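Local structure of hypothetical protein PH1109 (Pyrococcus horikoshii, 2D59) at residues Asp8-Asp12 against Glu13-Glu17. The protein is of unknown function but belongs to the CoA-binding domain family and has a Rossmann-like fold. Residues are numbered along the deposited sequence; the frame is centred on the assembly and turned at random.
Sequences DGLTD and EDIRE
Between T11 and D14 the chain turns from an extended loop into the first turn of helix 12-21, bringing their CA atoms to 5.1 Å. T11 is the N-cap, and the two residues form a reciprocal capping box. D14 N donates to T11 OG1 at 3.1 Å, while T11 N donates to D14 OD2 at 2.8 Å in an almost straight bond (179°). That N-H reaches OD2 on its anti side, 27° out of the carboxylate plane. T11 OG1 sits between its own backbone N and carbonyl carbon (chi1 67°), a rotation that turns the hydroxyl to the D14 amide and also sets it beside OD2. Within the first turn, R16 N donates to D12 O at 3.0 Å, a regular i to i+4 helical bond. On the inner side, L10 CB lies beside I15 CD1, their exact spacing uncertain because that methyl is modelled too close to T11 O; L10 also touches V128 and I15 touches L140, so the two join the start of helix 12-21 to strand 126-129, at one edge of the parallel sheet, and to helix 133-141. Just before the cap, D8 OD2 takes the L10 amide in an Asx turn and also pairs with R131. D12 OD2 forms a salt bridge with R139. On the outer side, E13, its chain bent at chi2, sends its carboxylate to the guanidinium edge of R16, where OE1 forms a salt bridge with NH2.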
# COMPACT_ATOMS: atom_id res chain seq x y z
N ASP A 8 10.46 -8.56 -4.54
CA ASP A 8 10.51 -9.37 -3.33
C ASP A 8 10.63 -10.84 -3.73
O ASP A 8 10.45 -11.19 -4.90
CB ASP A 8 9.24 -9.16 -2.50
CG ASP A 8 7.99 -9.62 -3.22
OD1 ASP A 8 7.26 -8.76 -3.76
OD2 ASP A 8 7.74 -10.84 -3.24
N GLY A 9 10.93 -11.69 -2.76
CA GLY A 9 11.08 -13.11 -3.05
C GLY A 9 9.93 -13.97 -2.54
O GLY A 9 10.04 -15.19 -2.48
N LEU A 10 8.82 -13.33 -2.18
CA LEU A 10 7.66 -14.04 -1.68
C LEU A 10 6.98 -14.88 -2.77
O LEU A 10 7.11 -14.59 -3.96
CB LEU A 10 6.66 -13.04 -1.09
CG LEU A 10 7.22 -12.06 -0.05
CD1 LEU A 10 6.14 -11.07 0.36
CD2 LEU A 10 7.74 -12.82 1.17
N THR A 11 6.26 -15.91 -2.35
CA THR A 11 5.56 -16.80 -3.28
C THR A 11 4.13 -16.33 -3.49
O THR A 11 3.64 -15.46 -2.77
CB THR A 11 5.50 -18.24 -2.72
OG1 THR A 11 4.67 -18.26 -1.55
CG2 THR A 11 6.89 -18.73 -2.35
N ASP A 12 3.45 -16.91 -4.47
CA ASP A 12 2.06 -16.53 -4.72
C ASP A 12 1.24 -16.82 -3.47
O ASP A 12 0.27 -16.12 -3.18
CB ASP A 12 1.49 -17.29 -5.91
CG ASP A 12 1.96 -16.72 -7.24
OD1 ASP A 12 1.53 -17.24 -8.29
OD2 ASP A 12 2.75 -15.76 -7.23
N GLU A 13 1.63 -17.85 -2.73
CA GLU A 13 0.93 -18.24 -1.52
C GLU A 13 1.08 -17.16 -0.45
O GLU A 13 0.12 -16.84 0.26
CB GLU A 13 1.49 -19.56 -0.99
CG GLU A 13 0.46 -20.45 -0.33
CD GLU A 13 -0.44 -21.14 -1.34
OE1 GLU A 13 -0.97 -20.45 -2.23
OE2 GLU A 13 -0.61 -22.37 -1.25
N ASP A 14 2.28 -16.61 -0.34
CA ASP A 14 2.56 -15.56 0.64
C ASP A 14 1.73 -14.32 0.34
O ASP A 14 1.12 -13.74 1.24
CB ASP A 14 4.04 -15.16 0.62
CG ASP A 14 4.96 -16.28 1.05
OD1 ASP A 14 4.63 -16.99 2.01
OD2 ASP A 14 6.03 -16.43 0.42
N ILE A 15 1.71 -13.92 -0.92
CA ILE A 15 0.96 -12.73 -1.33
C ILE A 15 -0.52 -12.94 -1.08
O ILE A 15 -1.21 -12.05 -0.58
CB ILE A 15 1.21 -12.38 -2.82
CG1 ILE A 15 2.64 -11.86 -2.98
CG2 ILE A 15 0.27 -11.28 -3.28
CD1 ILE A 15 3.68 -12.76 -2.41
N ARG A 16 -1.01 -14.11 -1.44
CA ARG A 16 -2.42 -14.43 -1.26
C ARG A 16 -2.78 -14.35 0.22
O ARG A 16 -3.87 -13.89 0.58
CB ARG A 16 -2.70 -15.84 -1.79
CG ARG A 16 -4.16 -16.23 -1.76
CD ARG A 16 -4.39 -17.61 -2.35
NE ARG A 16 -4.25 -17.65 -3.81
CZ ARG A 16 -3.32 -18.33 -4.46
NH1 ARG A 16 -3.27 -18.31 -5.78
NH2 ARG A 16 -2.42 -19.04 -3.78
N GLU A 17 -1.87 -14.78 1.08
CA GLU A 17 -2.08 -14.74 2.53
C GLU A 17 -2.12 -13.30 3.02
O GLU A 17 -2.95 -12.93 3.84
CB GLU A 17 -0.95 -15.50 3.24
CG GLU A 17 -0.94 -15.34 4.75
CD GLU A 17 -2.13 -15.98 5.43
OE1 GLU A 17 -2.24 -15.87 6.67
OE2 GLU A 17 -2.96 -16.61 4.74